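Long-range contact in uncharacterized protein (Escherichia coli O157:H7, PDB 4ZV9), which is of unknown function but belongs to the dienelactone hydrolase family and is probably an alpha/beta-hydrolase-fold enzyme: residues E50-V61 / F210-Y218. Numbering follows the deposited sequence. Where two conformers were deposited one is given.
Sequences ENRGLNPYIEDV and FHNDSTPRY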
ATOM      1  N   GLU A  50      -5.241   3.487   5.038  1.00 23.56           N
ATOM      2  CA  GLU A  50      -5.733   4.828   4.766  1.00 26.68           C
ATOM      3  C   GLU A  50      -5.463   5.748   5.979  1.00 27.55           C
ATOM      4  O   GLU A  50      -4.477   5.551   6.715  1.00 28.61           O
ATOM      5  CB  GLU A  50      -7.231   4.737   4.362  1.00 30.49           C
ATOM      6  CG  GLU A  50      -7.481   3.859   3.129  1.00 34.55           C
ATOM      7  CD  GLU A  50      -8.965   3.626   2.809  1.00 39.40           C
ATOM      8  OE1 GLU A  50      -9.708   3.224   3.712  1.00 39.89           O
ATOM      9  OE2 GLU A  50      -9.382   3.779   1.640  1.00 41.17           O
ATOM     10  N   ASN A  51      -6.339   6.714   6.228  1.00 29.41           N
ATOM     11  CA  ASN A  51      -6.158   7.658   7.334  1.00 31.21           C
ATOM     12  C   ASN A  51      -6.811   7.256   8.655  1.00 31.44           C
ATOM     13  O   ASN A  51      -7.054   8.110   9.520  1.00 33.42           O
ATOM     14  CB  ASN A  51      -6.677   9.042   6.930  1.00 34.12           C
ATOM     15  CG  ASN A  51      -8.159   9.051   6.600  1.00 35.37           C
ATOM     16  OD1 ASN A  51      -8.782   8.017   6.429  1.00 30.78           O
ATOM     17  ND2 ASN A  51      -8.719  10.243   6.467  1.00 40.93           N
ATOM     18  N   ARG A  52      -7.090   5.974   8.838  1.00 29.88           N
ATOM     19  CA  ARG A  52      -7.751   5.526  10.051  1.00 29.16           C
ATOM     20  C   ARG A  52      -7.239   4.191  10.591  1.00 29.88           C
ATOM     21  O   ARG A  52      -7.994   3.442  11.205  1.00 27.01           O
ATOM     22  CB  ARG A  52      -9.259   5.488   9.814  1.00 34.15           C
ATOM     23  CG  ARG A  52      -9.695   4.760   8.550  1.00 33.66           C
ATOM     24  CD  ARG A  52     -10.807   5.546   7.930  1.00 41.13           C
ATOM     25  NE  ARG A  52     -11.567   4.853   6.891  1.00 41.21           N
ATOM     26  CZ  ARG A  52     -11.527   5.124   5.598  1.00 42.10           C
ATOM     27  NH1 ARG A  52     -10.702   6.063   5.135  1.00 41.92           N
ATOM     28  NH2 ARG A  52     -12.311   4.444   4.764  1.00 41.65           N
ATOM     29  N   GLY A  53      -5.956   3.915  10.365  1.00 25.31           N
ATOM     30  CA  GLY A  53      -5.306   2.722  10.891  1.00 24.17           C
ATOM     31  C   GLY A  53      -5.628   1.421  10.170  1.00 24.59           C
ATOM     32  O   GLY A  53      -6.246   1.409   9.101  1.00 25.43           O
ATOM     33  N   LEU A  54      -5.224   0.324  10.795  1.00 23.45           N
ATOM     34  CA  LEU A  54      -5.326  -0.992  10.222  1.00 22.17           C
ATOM     35  C   LEU A  54      -6.696  -1.585  10.497  1.00 25.03           C
ATOM     36  O   LEU A  54      -6.885  -2.256  11.510  1.00 26.55           O
ATOM     37  CB  LEU A  54      -4.223  -1.876  10.806  1.00 22.91           C
ATOM     38  CG  LEU A  54      -4.141  -3.301  10.237  1.00 22.95           C
ATOM     39  CD1 LEU A  54      -3.927  -3.284   8.741  1.00 22.14           C
ATOM     40  CD2 LEU A  54      -3.024  -4.066  10.928  1.00 23.88           C
ATOM     41  N   ASN A  55      -7.652  -1.292   9.623  1.00 22.30           N
ATOM     42  CA  ASN A  55      -9.026  -1.721   9.818  1.00 22.16           C
ATOM     43  C   ASN A  55      -9.301  -3.016   9.037  1.00 22.14           C
ATOM     44  O   ASN A  55      -8.431  -3.484   8.309  1.00 21.14           O
ATOM     45  CB  ASN A  55     -10.015  -0.566   9.511  1.00 25.33           C
ATOM     46  CG  ASN A  55     -10.090  -0.187   8.034  1.00 28.16           C
ATOM     47  OD1 ASN A  55      -9.470  -0.789   7.169  1.00 28.47           O
ATOM     48  ND2 ASN A  55     -10.870   0.852   7.754  1.00 29.29           N
ATOM     49  N   PRO A  56     -10.485  -3.613   9.201  1.00 21.47           N
ATOM     50  CA  PRO A  56     -10.714  -4.892   8.512  1.00 22.69           C
ATOM     51  C   PRO A  56     -10.588  -4.887   6.976  1.00 22.39           C
ATOM     52  O   PRO A  56     -10.257  -5.926   6.398  1.00 21.13           O
ATOM     53  CB  PRO A  56     -12.118  -5.280   8.961  1.00 21.34           C
ATOM     54  CG  PRO A  56     -12.235  -4.667  10.326  1.00 24.33           C
ATOM     55  CD  PRO A  56     -11.538  -3.329  10.189  1.00 22.78           C
ATOM     56  N   TYR A  57     -10.883  -3.763   6.330  1.00 20.92           N
ATOM     57  CA  TYR A  57     -10.740  -3.657   4.875  1.00 21.78           C
ATOM     58  C   TYR A  57      -9.303  -3.849   4.453  1.00 20.87           C
ATOM     59  O   TYR A  57      -9.016  -4.663   3.579  1.00 23.18           O
ATOM     60  CB  TYR A  57     -11.259  -2.305   4.383  1.00 24.56           C
ATOM     61  CG  TYR A  57     -10.696  -1.833   3.050  1.00 25.42           C
ATOM     62  CD1 TYR A  57     -10.963  -2.519   1.863  1.00 26.07           C
ATOM     63  CD2 TYR A  57      -9.940  -0.664   2.978  1.00 25.90           C
ATOM     64  CE1 TYR A  57     -10.478  -2.056   0.638  1.00 26.85           C
ATOM     65  CE2 TYR A  57      -9.453  -0.199   1.777  1.00 26.70           C
ATOM     66  CZ  TYR A  57      -9.722  -0.890   0.603  1.00 29.26           C
ATOM     67  OH  TYR A  57      -9.217  -0.404  -0.600  1.00 29.43           O
ATOM     68  N   ILE A  58      -8.380  -3.165   5.118  1.00 21.80           N
ATOM     69  CA  ILE A  58      -6.963  -3.307   4.785  1.00 21.47           C
ATOM     70  C   ILE A  58      -6.443  -4.714   5.091  1.00 21.67           C
ATOM     71  O   ILE A  58      -5.626  -5.264   4.343  1.00 21.85           O
ATOM     72  CB  ILE A  58      -6.108  -2.245   5.501  1.00 21.98           C
ATOM     73  CG1 ILE A  58      -6.533  -0.852   5.039  1.00 23.14           C
ATOM     74  CG2 ILE A  58      -4.624  -2.491   5.234  1.00 20.57           C
ATOM     75  CD1 ILE A  58      -6.274  -0.571   3.555  1.00 23.09           C
ATOM     76  N   GLU A  59      -6.891  -5.299   6.193  1.00 20.72           N
ATOM     77  CA  GLU A  59      -6.501  -6.676   6.508  1.00 22.66           C
ATOM     78  C   GLU A  59      -6.974  -7.620   5.399  1.00 21.20           C
ATOM     79  O   GLU A  59      -6.252  -8.542   4.990  1.00 21.28           O
ATOM     80  CB  GLU A  59      -7.029  -7.101   7.886  1.00 22.34           C
ATOM     81  CG  GLU A  59      -6.325  -6.370   9.020  1.00 24.90           C
ATOM     82  CD  GLU A  59      -6.762  -6.844  10.408  1.00 26.57           C
ATOM     83  OE1 GLU A  59      -7.896  -7.316  10.529  1.00 27.28           O
ATOM     84  OE2 GLU A  59      -5.974  -6.710  11.362  1.00 25.20           O
ATOM     85  N   ASP A  60      -8.185  -7.392   4.897  1.00 23.93           N
ATOM     86  CA  ASP A  60      -8.688  -8.201   3.787  1.00 22.41           C
ATOM     87  C   ASP A  60      -7.792  -8.006   2.548  1.00 22.41           C
ATOM     88  O   ASP A  60      -7.469  -8.966   1.861  1.00 20.49           O
ATOM     89  CB  ASP A  60     -10.124  -7.840   3.450  1.00 24.99           C
ATOM     90  CG  ASP A  60     -10.770  -8.862   2.539  1.00 32.11           C
ATOM     91  OD1 ASP A  60     -10.835 -10.055   2.921  1.00 39.54           O
ATOM     92  OD2 ASP A  60     -11.261  -8.477   1.479  1.00 37.40           O
ATOM     93  N   VAL A  61      -7.393  -6.765   2.268  1.00 22.04           N
ATOM     94  CA  VAL A  61      -6.541  -6.510   1.108  1.00 24.05           C
ATOM     95  C   VAL A  61      -5.232  -7.296   1.234  1.00 21.60           C
ATOM     96  O   VAL A  61      -4.749  -7.861   0.253  1.00 21.57           O
ATOM     97  CB  VAL A  61      -6.293  -5.007   0.899  1.00 24.67           C
ATOM     98  CG1 VAL A  61      -5.235  -4.773  -0.174  1.00 25.73           C
ATOM     99  CG2 VAL A  61      -7.595  -4.330   0.514  1.00 24.74           C
ATOM    100  N   PHE A 210     -12.795   4.350  -4.069  1.00 33.32           N
ATOM    101  CA  PHE A 210     -13.638   3.425  -4.863  1.00 34.39           C
ATOM    102  C   PHE A 210     -13.300   1.948  -4.692  1.00 32.02           C
ATOM    103  O   PHE A 210     -14.135   1.098  -4.974  1.00 33.07           O
ATOM    104  CB  PHE A 210     -13.707   3.792  -6.367  1.00 34.20           C
ATOM    105  CG  PHE A 210     -12.414   3.624  -7.111  1.00 35.00           C
ATOM    106  CD1 PHE A 210     -11.974   2.365  -7.510  1.00 36.06           C
ATOM    107  CD2 PHE A 210     -11.655   4.727  -7.459  1.00 37.93           C
ATOM    108  CE1 PHE A 210     -10.783   2.211  -8.207  1.00 35.86           C
ATOM    109  CE2 PHE A 210     -10.471   4.579  -8.170  1.00 38.82           C
ATOM    110  CZ  PHE A 210     -10.033   3.317  -8.541  1.00 36.96           C
ATOM    111  N   HIS A 211     -12.090   1.644  -4.242  1.00 31.89           N
ATOM    112  CA  HIS A 211     -11.708   0.261  -3.977  1.00 29.57           C
ATOM    113  C   HIS A 211     -12.170  -0.205  -2.589  1.00 29.45           C
ATOM    114  O   HIS A 211     -12.212  -1.415  -2.327  1.00 27.72           O
ATOM    115  CB  HIS A 211     -10.197   0.111  -4.074  1.00 29.98           C
ATOM    116  CG  HIS A 211      -9.729  -1.306  -3.986  1.00 30.14           C
ATOM    117  ND1 HIS A 211      -9.281  -1.868  -2.810  1.00 28.77           N
ATOM    118  CD2 HIS A 211      -9.659  -2.283  -4.924  1.00 31.08           C
ATOM    119  CE1 HIS A 211      -8.951  -3.128  -3.027  1.00 28.28           C
ATOM    120  NE2 HIS A 211      -9.170  -3.404  -4.301  1.00 27.35           N
ATOM    121  N   ASN A 212     -12.520   0.731  -1.708  1.00 27.71           N
ATOM    122  CA  ASN A 212     -12.917   0.375  -0.346  1.00 27.31           C
ATOM    123  C   ASN A 212     -14.375  -0.076  -0.301  1.00 28.31           C
ATOM    124  O   ASN A 212     -15.297   0.729  -0.210  1.00 27.62           O
ATOM    125  CB  ASN A 212     -12.660   1.518   0.633  1.00 25.98           C
ATOM    126  CG  ASN A 212     -12.835   1.091   2.096  1.00 27.12           C
ATOM    127  OD1 ASN A 212     -13.517   0.100   2.396  1.00 27.63           O
ATOM    128  ND2 ASN A 212     -12.194   1.837   3.023  1.00 23.92           N
ATOM    129  N   ASP A 213     -14.550  -1.391  -0.285  1.00 29.27           N
ATOM    130  CA  ASP A 213     -15.866  -2.012  -0.273  1.00 32.67           C
ATOM    131  C   ASP A 213     -16.631  -1.875   1.057  1.00 32.07           C
ATOM    132  O   ASP A 213     -17.787  -2.278   1.134  1.00 31.71           O
ATOM    133  CB  ASP A 213     -15.742  -3.473  -0.707  1.00 35.48           C
ATOM    134  CG  ASP A 213     -14.664  -4.199   0.050  1.00 38.49           C
ATOM    135  OD1 ASP A 213     -14.922  -4.557   1.212  1.00 34.62           O
ATOM    136  OD2 ASP A 213     -13.554  -4.371  -0.510  1.00 36.02           O
ATOM    137  N   SER A 214     -16.023  -1.266   2.075  1.00 30.28           N
ATOM    138  CA  SER A 214     -16.730  -1.011   3.334  1.00 30.37           C
ATOM    139  C   SER A 214     -17.335   0.406   3.377  1.00 30.57           C
ATOM    140  O   SER A 214     -17.940   0.790   4.388  1.00 30.00           O
ATOM    141  CB  SER A 214     -15.796  -1.212   4.527  1.00 28.36           C
ATOM    142  OG  SER A 214     -14.801  -0.181   4.611  1.00 30.72           O
ATOM    143  N   THR A 215     -17.224   1.162   2.288  1.00 32.19           N
ATOM    144  CA  THR A 215     -17.746   2.546   2.250  1.00 34.29           C
ATOM    145  C   THR A 215     -18.703   2.746   1.078  1.00 35.66           C
ATOM    146  O   THR A 215     -18.663   1.997   0.105  1.00 34.18           O
ATOM    147  CB  THR A 215     -16.631   3.592   2.061  1.00 36.18           C
ATOM    148  OG1 THR A 215     -16.141   3.536   0.707  1.00 37.53           O
ATOM    149  CG2 THR A 215     -15.483   3.352   3.019  1.00 35.11           C
ATOM    150  N   PRO A 216     -19.553   3.784   1.156  1.00 38.16           N
ATOM    151  CA  PRO A 216     -20.476   4.082   0.052  1.00 40.59           C
ATOM    152  C   PRO A 216     -19.799   4.542  -1.258  1.00 42.19           C
ATOM    153  O   PRO A 216     -20.459   4.603  -2.291  1.00 43.87           O
ATOM    154  CB  PRO A 216     -21.367   5.205   0.615  1.00 41.57           C
ATOM    155  CG  PRO A 216     -21.172   5.188   2.087  1.00 42.38           C
ATOM    156  CD  PRO A 216     -19.793   4.644   2.331  1.00 39.50           C
ATOM    157  N   ARG A 217     -18.519   4.904  -1.199  0.50 41.49           N
ATOM    158  CA  ARG A 217     -17.778   5.325  -2.386  0.50 43.68           C
ATOM    159  C   ARG A 217     -17.306   4.115  -3.213  0.50 39.94           C
ATOM    160  O   ARG A 217     -16.761   4.268  -4.308  0.50 40.38           O
ATOM    161  CB  ARG A 217     -16.593   6.229  -1.978  0.50 46.34           C
ATOM    162  CG  ARG A 217     -16.998   7.486  -1.183  0.50 50.49           C
ATOM    163  CD  ARG A 217     -15.938   8.124  -0.290  0.50 50.67           C
ATOM    164  NE  ARG A 217     -15.557   7.320   0.872  0.50 52.31           N
ATOM    165  CZ  ARG A 217     -16.268   7.218   1.991  0.50 50.24           C
ATOM    166  NH1 ARG A 217     -15.819   6.484   2.989  0.50 49.72           N
ATOM    167  NH2 ARG A 217     -17.436   7.831   2.109  0.50 52.54           N
ATOM    168  N   TYR A 218     -17.519   2.909  -2.693  1.00 37.36           N
ATOM    169  CA  TYR A 218     -17.131   1.695  -3.387  1.00 35.49           C
ATOM    170  C   TYR A 218     -17.761   1.620  -4.775  1.00 36.49           C
ATOM    171  O   TYR A 218     -18.940   1.909  -4.935  1.00 31.90           O
ATOM    172  CB  TYR A 218     -17.601   0.488  -2.594  1.00 35.51           C
ATOM    173  CG  TYR A 218     -17.337  -0.836  -3.269  1.00 36.50           C
ATOM    174  CD1 TYR A 218     -16.042  -1.214  -3.625  1.00 37.08           C
ATOM    175  CD2 TYR A 218     -18.385  -1.736  -3.516  1.00 37.98           C
ATOM    176  CE1 TYR A 218     -15.795  -2.441  -4.222  1.00 37.09           C
ATOM    177  CE2 TYR A 218     -18.147  -2.961  -4.113  1.00 36.60           C
ATOM    178  CZ  TYR A 218     -16.858  -3.303  -4.474  1.00 39.24           C
ATOM    179  OH  TYR A 218     -16.629  -4.524  -5.051  1.00 39.02           O
TER
HETATM  180  O   HOH W   1     -13.202   1.759   5.795  1.00 21.68           O
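Y57, in the first turn of helix 56-67, lays its ring against N212 in the loop that follows strand 198-203. Y57 CB passes 3.9 Å from N212 OD1, with S214 OG a little farther off. With CG anti to the backbone N (chi1 157°), the ring extends toward the 210-218 loop, and the N212 amide stacks on one face, offset toward the rim, the planes 12° apart. N212 CA makes a CH-pi contact with the same ring. On the CD1 and CE1 side come D213 OD2, which is salt-bridged to R64, and the carbonyl oxygen of H211. At the tip, Y57 OH shares a hydrogen bond of 2.7 Å with H211 ND1, in the plane of both rings; V61 CG2 meets the imidazole edge at CE1.

N212 OD1 accepts from S214 N (2.9 Å), which makes an Asx turn, and also from S214 OG, both from the same face of the amide plane. N212 ND2 donates to a water that in turn donates to S214 OG and accepts a weak bond from N55 ND2. A weak, bent bond joins N212 ND2 to E50 OE1 (2.9 Å). That carboxylate probably also offsets the charge of R52, though it lies well out of the guanidinium plane; R52 NE is salt-bridged to D88. Segment 50-61 leads from strand 42-48 of the central mixed sheet into helix 56-67, so the contact ties this helix start to the loop before helix 220-237, consistent with an alpha/beta-hydrolase fold.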